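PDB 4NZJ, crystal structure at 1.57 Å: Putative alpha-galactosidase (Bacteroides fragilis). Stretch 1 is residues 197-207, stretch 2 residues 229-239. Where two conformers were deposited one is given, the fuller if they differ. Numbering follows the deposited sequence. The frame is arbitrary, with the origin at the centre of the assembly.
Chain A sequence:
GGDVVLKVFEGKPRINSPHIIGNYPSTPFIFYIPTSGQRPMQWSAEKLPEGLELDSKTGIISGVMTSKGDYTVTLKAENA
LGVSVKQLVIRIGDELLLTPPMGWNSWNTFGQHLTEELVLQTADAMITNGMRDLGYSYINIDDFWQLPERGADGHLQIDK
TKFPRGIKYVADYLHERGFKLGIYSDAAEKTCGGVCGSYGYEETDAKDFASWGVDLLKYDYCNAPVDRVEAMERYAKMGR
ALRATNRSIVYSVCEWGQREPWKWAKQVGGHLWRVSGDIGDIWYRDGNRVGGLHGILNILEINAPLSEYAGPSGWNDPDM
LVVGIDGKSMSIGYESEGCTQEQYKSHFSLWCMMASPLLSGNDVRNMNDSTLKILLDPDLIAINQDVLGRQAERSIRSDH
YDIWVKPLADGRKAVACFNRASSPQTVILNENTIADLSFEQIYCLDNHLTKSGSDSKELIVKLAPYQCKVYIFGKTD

Stretch 1, residues 197-207: GSYGYEETDAK
Stretch 2, residues 229-239: VEAMERYAKMG

A turn and the first residues of the helix that follows it pack against one side of a second helix through a salt-bridge cluster, a cation-pi stack and a selenomethionine filling the space between, burying 432 Å². Residues 229-239 are helical throughout; the 202-207 helix runs roughly the same way, its axis inclined at 44° and 9.8 Å away at closest approach. Register is set by Glu 202 opposite Met 238 (CA to CA 5.4 Å) and Tyr 199 opposite Arg 234 (7.6 Å).

Ser 198 to Tyr 201 form a type II turn, closed by Tyr 201 N to Ser 198 O at 2.9 Å. Gly 200 (phi 87°, psi -9°) suits its third position, where a CB would jam against the preceding carbonyl. Its N donates to Glu 202 OE2 (3.1 Å), tying the turn to the central carboxylate.

Glu 202 (chi1 m, chi2 p) is buried and points toward the other helix, so its charge needs partners: OE1 accepts a 2.9 Å salt-bridge hydrogen bond from Lys 237 NZ, while a water bridges OE2 (2.8 Å) to Arg 234 O (2.9 Å). Lys 237, bent at chi2 and chi4 (t, p, t, m), still reaches Glu 203, NZ to OE1 3.6 Å.

Tyr 199 (chi1 t, chi2 62°) offers its ring face to the flat guanidinium of Arg 234 (m, t, t), centres 3.6 Å apart and planes at 11°. Glu 230, one turn before Arg 234, steadies that cation by a salt bridge, OE2 to NE 2.8 Å; a water joins the same OE2 (2.7 Å) to Tyr 199 OH (2.9 Å).

Met 238, a selenomethionine (t, p, p), is flexible and apolar: CE reaches Ser 198 CB at 3.6 Å, and SE lies 4.2 Å from Ala 206 CB, a small side chain pointing toward the second helix.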

ATOM      1  N   GLY A 197      -9.960   0.602  23.550  1.00 20.36           N
ATOM      2  CA  GLY A 197      -9.180   1.563  22.760  1.00 19.80           C
ATOM      3  C   GLY A 197      -8.131   2.281  23.606  1.00 20.40           C
ATOM      4  O   GLY A 197      -7.949   1.959  24.780  1.00 21.29           O
ATOM      5  N   SER A 198      -7.480   3.286  23.022  1.00 19.94           N
ATOM      6  CA  SER A 198      -6.278   3.892  23.608  1.00 19.39           C
ATOM      7  C   SER A 198      -6.438   5.312  24.163  1.00 21.15           C
ATOM      8  O   SER A 198      -5.471   5.881  24.677  1.00 22.73           O
ATOM      9  CB  SER A 198      -5.161   3.919  22.564  1.00 17.83           C
ATOM     10  OG  SER A 198      -4.741   2.610  22.220  1.00 18.19           O
ATOM     11  N   TYR A 199      -7.624   5.903  24.064  1.00 20.93           N
ATOM     12  CA  TYR A 199      -7.785   7.280  24.525  1.00 21.62           C
ATOM     13  C   TYR A 199      -7.388   7.443  25.996  1.00 23.35           C
ATOM     14  O   TYR A 199      -7.898   6.741  26.867  1.00 23.52           O
ATOM     15  CB  TYR A 199      -9.215   7.764  24.303  1.00 21.53           C
ATOM     16  CG  TYR A 199      -9.428   9.186  24.763  1.00 22.99           C
ATOM     17  CD1 TYR A 199      -8.731  10.228  24.173  1.00 24.37           C
ATOM     18  CD2 TYR A 199     -10.317   9.484  25.784  1.00 27.50           C
ATOM     19  CE1 TYR A 199      -8.910  11.534  24.583  1.00 26.73           C
ATOM     20  CE2 TYR A 199     -10.506  10.791  26.205  1.00 29.15           C
ATOM     21  CZ  TYR A 199      -9.797  11.809  25.598  1.00 28.77           C
ATOM     22  OH  TYR A 199      -9.974  13.108  26.005  1.00 30.40           O
ATOM     23  N   GLY A 200      -6.472   8.374  26.255  1.00 23.88           N
ATOM     24  CA  GLY A 200      -5.972   8.641  27.604  1.00 24.75           C
ATOM     25  C   GLY A 200      -4.798   7.770  28.032  1.00 23.97           C
ATOM     26  O   GLY A 200      -4.210   8.000  29.086  1.00 25.40           O
ATOM     27  N   TYR A 201      -4.476   6.759  27.230  1.00 22.13           N
ATOM     28  CA  TYR A 201      -3.384   5.825  27.534  1.00 22.25           C
ATOM     29  C   TYR A 201      -2.447   5.688  26.339  1.00 22.14           C
ATOM     30  O   TYR A 201      -1.810   4.646  26.144  1.00 23.02           O
ATOM     31  CB  TYR A 201      -3.948   4.451  27.899  1.00 22.86           C
ATOM     32  CG  TYR A 201      -4.787   4.429  29.158  1.00 22.60           C
ATOM     33  CD1 TYR A 201      -6.145   4.707  29.109  1.00 23.08           C
ATOM     34  CD2 TYR A 201      -4.228   4.107  30.392  1.00 23.35           C
ATOM     35  CE1 TYR A 201      -6.925   4.677  30.254  1.00 24.19           C
ATOM     36  CE2 TYR A 201      -4.999   4.074  31.540  1.00 24.11           C
ATOM     37  CZ  TYR A 201      -6.347   4.362  31.468  1.00 25.35           C
ATOM     38  OH  TYR A 201      -7.125   4.329  32.607  1.00 29.24           O
ATOM     39  N   GLU A 202      -2.349   6.748  25.542  1.00 21.49           N
ATOM     40  CA  GLU A 202      -1.628   6.689  24.275  1.00 20.86           C
ATOM     41  C   GLU A 202      -0.162   6.308  24.467  1.00 21.34           C
ATOM     42  O   GLU A 202       0.381   5.504  23.698  1.00 19.79           O
ATOM     43  CB  GLU A 202      -1.733   8.020  23.530  1.00 21.79           C
ATOM     44  CG  GLU A 202      -3.153   8.365  23.083  1.00 21.83           C
ATOM     45  CD  GLU A 202      -3.978   9.113  24.125  1.00 22.75           C
ATOM     46  OE1 GLU A 202      -3.556   9.212  25.303  1.00 22.67           O
ATOM     47  OE2 GLU A 202      -5.070   9.604  23.762  1.00 23.66           O
ATOM     48  N   GLU A 203       0.462   6.884  25.491  1.00 21.31           N
ATOM     49  CA  GLU A 203       1.878   6.657  25.743  1.00 23.52           C
ATOM     50  C   GLU A 203       2.118   5.198  26.130  1.00 21.35           C
ATOM     51  O   GLU A 203       2.998   4.533  25.570  1.00 21.13           O
ATOM     52  CB  GLU A 203       2.396   7.608  26.824  1.00 26.03           C
ATOM     53  CG  GLU A 203       2.167   9.087  26.520  1.00 31.15           C
ATOM     54  CD  GLU A 203       0.970   9.683  27.260  1.00 36.02           C
ATOM     55  OE1 GLU A 203      -0.131   9.075  27.260  1.00 29.40           O
ATOM     56  OE2 GLU A 203       1.135  10.778  27.847  1.00 41.25           O
ATOM     57  N   THR A 204       1.325   4.692  27.070  1.00 20.88           N
ATOM     58  CA  THR A 204       1.413   3.287  27.473  1.00 20.35           C
ATOM     59  C   THR A 204       1.220   2.350  26.283  1.00 19.58           C
ATOM     60  O   THR A 204       1.994   1.412  26.076  1.00 19.52           O
ATOM     61  CB  THR A 204       0.357   2.948  28.548  1.00 22.22           C
ATOM     62  OG1 THR A 204       0.616   3.721  29.724  1.00 23.37           O
ATOM     63  CG2 THR A 204       0.389   1.468  28.916  1.00 23.25           C
ATOM     64  N   ASP A 205       0.180   2.601  25.505  1.00 18.54           N
ATOM     65  CA  ASP A 205      -0.153   1.699  24.413  1.00 18.21           C
ATOM     66  C   ASP A 205       0.930   1.699  23.332  1.00 18.25           C
ATOM     67  O   ASP A 205       1.338   0.638  22.861  1.00 18.07           O
ATOM     68  CB  ASP A 205      -1.538   2.016  23.855  1.00 18.81           C
ATOM     69  CG  ASP A 205      -2.649   1.713  24.853  1.00 19.26           C
ATOM     70  OD1 ASP A 205      -2.354   1.235  25.969  1.00 19.61           O
ATOM     71  OD2 ASP A 205      -3.824   1.963  24.523  1.00 19.49           O
ATOM     72  N   ALA A 206       1.421   2.883  22.977  1.00 18.58           N
ATOM     73  CA  ALA A 206       2.494   2.995  21.990  1.00 18.41           C
ATOM     74  C   ALA A 206       3.752   2.252  22.449  1.00 18.94           C
ATOM     75  O   ALA A 206       4.390   1.554  21.649  1.00 18.85           O
ATOM     76  CB  ALA A 206       2.809   4.456  21.714  1.00 18.71           C
ATOM     77  N   LYS A 207       4.103   2.392  23.724  1.00 19.15           N
ATOM     78  CA  LYS A 207       5.280   1.711  24.267  0.50 20.82           C
ATOM     79  C   LYS A 207       5.094   0.199  24.226  1.00 19.96           C
ATOM     80  O   LYS A 207       6.036  -0.541  23.936  1.00 19.79           O
ATOM     81  CB  LYS A 207       5.589   2.181  25.691  0.50 23.36           C
ATOM     82  CG  LYS A 207       6.172   3.582  25.752  0.50 26.73           C
ATOM     83  CD  LYS A 207       7.518   3.651  25.047  0.50 29.99           C
ATOM     84  CE  LYS A 207       8.052   5.071  24.979  0.50 31.70           C
ATOM     85  NZ  LYS A 207       7.842   5.805  26.257  0.50 34.93           N
ATOM     86  N   VAL A 229     -11.320  19.929  16.018  1.00 24.03           N
ATOM     87  CA  VAL A 229     -10.133  20.271  16.819  1.00 25.11           C
ATOM     88  C   VAL A 229      -9.817  19.118  17.775  1.00 24.62           C
ATOM     89  O   VAL A 229      -8.657  18.751  17.945  1.00 23.40           O
ATOM     90  CB  VAL A 229     -10.283  21.586  17.605  1.00 27.77           C
ATOM     91  CG1 VAL A 229      -9.044  21.851  18.458  1.00 29.16           C
ATOM     92  CG2 VAL A 229     -10.537  22.746  16.654  1.00 29.39           C
ATOM     93  N   GLU A 230     -10.854  18.529  18.366  1.00 24.10           N
ATOM     94  CA  GLU A 230     -10.675  17.372  19.246  1.00 24.59           C
ATOM     95  C   GLU A 230     -10.061  16.196  18.494  1.00 23.10           C
ATOM     96  O   GLU A 230      -9.111  15.588  18.974  1.00 23.28           O
ATOM     97  CB  GLU A 230     -12.004  16.956  19.883  1.00 26.40           C
ATOM     98  CG  GLU A 230     -11.904  15.793  20.864  1.00 26.87           C
ATOM     99  CD  GLU A 230     -11.080  16.100  22.107  1.00 29.09           C
ATOM    100  OE1 GLU A 230     -10.922  17.293  22.466  1.00 31.22           O
ATOM    101  OE2 GLU A 230     -10.599  15.136  22.742  1.00 28.86           O
ATOM    102  N   ALA A 231     -10.599  15.877  17.322  1.00 22.63           N
ATOM    103  CA  ALA A 231     -10.044  14.795  16.515  1.00 21.51           C
ATOM    104  C   ALA A 231      -8.566  15.035  16.248  1.00 21.63           C
ATOM    105  O   ALA A 231      -7.737  14.158  16.473  1.00 21.45           O
ATOM    106  CB  ALA A 231     -10.801  14.652  15.203  1.00 21.76           C
HETATM  107  N   MSE A 232      -8.240  16.242  15.804  1.00 21.75           N
HETATM  108  CA  MSE A 232      -6.865  16.592  15.453  0.50 22.45           C
HETATM  109  C   MSE A 232      -5.962  16.414  16.648  1.00 21.73           C
HETATM  110  O   MSE A 232      -4.849  15.904  16.519  1.00 22.29           O
HETATM  111  CB  MSE A 232      -6.797  18.032  14.939  0.50 24.48           C
HETATM  112  CG  MSE A 232      -7.315  18.146  13.511  0.50 25.48           C
HETATM  113 SE   MSE A 232      -7.305  20.020  12.903  0.38 28.41          SE
HETATM  114  CE  MSE A 232      -5.447  20.419  13.418  0.50 28.25           C
ATOM    115  N   GLU A 233      -6.448  16.819  17.824  1.00 22.13           N
ATOM    116  CA  GLU A 233      -5.661  16.712  19.061  0.60 23.08           C
ATOM    117  C   GLU A 233      -5.442  15.260  19.477  1.00 22.26           C
ATOM    118  O   GLU A 233      -4.335  14.893  19.894  1.00 21.18           O
ATOM    119  CB  GLU A 233      -6.326  17.472  20.218  0.60 25.22           C
ATOM    120  CG  GLU A 233      -6.335  18.989  20.080  0.60 28.20           C
ATOM    121  CD  GLU A 233      -4.961  19.633  20.184  0.60 30.88           C
ATOM    122  OE1 GLU A 233      -3.974  18.935  20.505  0.60 29.03           O
ATOM    123  OE2 GLU A 233      -4.874  20.859  19.947  0.60 32.78           O
ATOM    124  N   ARG A 234      -6.479  14.433  19.362  1.00 20.60           N
ATOM    125  CA  ARG A 234      -6.365  13.011  19.711  1.00 20.28           C
ATOM    126  C   ARG A 234      -5.385  12.291  18.784  1.00 18.93           C
ATOM    127  O   ARG A 234      -4.587  11.459  19.226  1.00 19.52           O
ATOM    128  CB  ARG A 234      -7.734  12.327  19.691  1.00 20.00           C
ATOM    129  CG  ARG A 234      -8.671  12.831  20.776  1.00 21.31           C
ATOM    130  CD  ARG A 234      -9.878  11.925  20.959  1.00 21.78           C
ATOM    131  NE  ARG A 234     -10.780  12.476  21.964  1.00 23.27           N
ATOM    132  CZ  ARG A 234     -11.755  11.807  22.578  1.00 24.32           C
ATOM    133  NH1 ARG A 234     -11.991  10.529  22.316  1.00 22.87           N
ATOM    134  NH2 ARG A 234     -12.498  12.432  23.480  1.00 25.97           N
ATOM    135  N   TYR A 235      -5.427  12.627  17.500  1.00 18.14           N
ATOM    136  CA  TYR A 235      -4.475  12.062  16.549  1.00 17.92           C
ATOM    137  C   TYR A 235      -3.068  12.589  16.805  1.00 19.21           C
ATOM    138  O   TYR A 235      -2.108  11.832  16.746  1.00 19.32           O
ATOM    139  CB  TYR A 235      -4.923  12.292  15.101  1.00 17.82           C
ATOM    140  CG  TYR A 235      -5.951  11.275  14.679  1.00 17.35           C
ATOM    141  CD1 TYR A 235      -5.585   9.955  14.438  1.00 16.93           C
ATOM    142  CD2 TYR A 235      -7.298  11.611  14.573  1.00 17.74           C
ATOM    143  CE1 TYR A 235      -6.522   9.005  14.084  1.00 17.17           C
ATOM    144  CE2 TYR A 235      -8.244  10.667  14.213  1.00 18.06           C
ATOM    145  CZ  TYR A 235      -7.851   9.365  13.975  1.00 17.57           C
ATOM    146  OH  TYR A 235      -8.786   8.422  13.624  1.00 18.69           O
ATOM    147  N   ALA A 236      -2.946  13.874  17.126  1.00 18.14           N
ATOM    148  CA  ALA A 236      -1.630  14.439  17.444  1.00 19.03           C
ATOM    149  C   ALA A 236      -1.008  13.768  18.671  1.00 19.65           C
ATOM    150  O   ALA A 236       0.187  13.491  18.688  1.00 21.29           O
ATOM    151  CB  ALA A 236      -1.723  15.939  17.647  1.00 19.53           C
ATOM    152  N   LYS A 237      -1.826  13.521  19.690  1.00 20.17           N
ATOM    153  CA  LYS A 237      -1.376  12.884  20.932  1.00 21.55           C
ATOM    154  C   LYS A 237      -0.792  11.496  20.672  1.00 20.28           C
ATOM    155  O   LYS A 237       0.297  11.172  21.157  1.00 20.96           O
ATOM    156  CB  LYS A 237      -2.545  12.782  21.919  1.00 24.46           C
ATOM    157  CG  LYS A 237      -2.234  12.069  23.229  1.00 28.74           C
ATOM    158  CD  LYS A 237      -1.412  12.924  24.169  1.00 33.37           C
ATOM    159  CE  LYS A 237      -1.084  12.163  25.447  1.00 37.55           C
ATOM    160  NZ  LYS A 237      -2.304  11.710  26.174  1.00 37.96           N
HETATM  161  N   MSE A 238      -1.508  10.674  19.907  1.00 19.59           N
HETATM  162  CA  MSE A 238      -1.008   9.332  19.593  1.00 19.07           C
HETATM  163  C   MSE A 238       0.214   9.427  18.706  1.00 19.52           C
HETATM  164  O   MSE A 238       1.136   8.628  18.840  1.00 20.23           O
HETATM  165  CB  MSE A 238      -2.092   8.446  18.974  1.00 17.97           C
HETATM  166  CG  MSE A 238      -1.585   7.072  18.525  1.00 17.34           C
HETATM  167 SE   MSE A 238      -0.733   6.040  19.985  0.75 17.61          SE
HETATM  168  CE  MSE A 238      -2.360   5.148  20.641  1.00 18.87           C
ATOM    169  N   GLY A 239       0.247  10.402  17.800  1.00 19.24           N
ATOM    170  CA  GLY A 239       1.428  10.606  16.956  1.00 19.65           C
ATOM    171  C   GLY A 239       2.679  10.852  17.788  1.00 20.81           C
ATOM    172  O   GLY A 239       3.729  10.251  17.548  1.00 20.23           O
TER
HETATM  173  O   HOH W   1      -8.544  15.082  24.428  1.00 35.17           O
HETATM  174  O   HOH W   2      -5.725   9.589  21.090  1.00 20.32           O
HETATM  175  O   HOH W   3      -5.626  11.811  25.233  1.00 31.46           O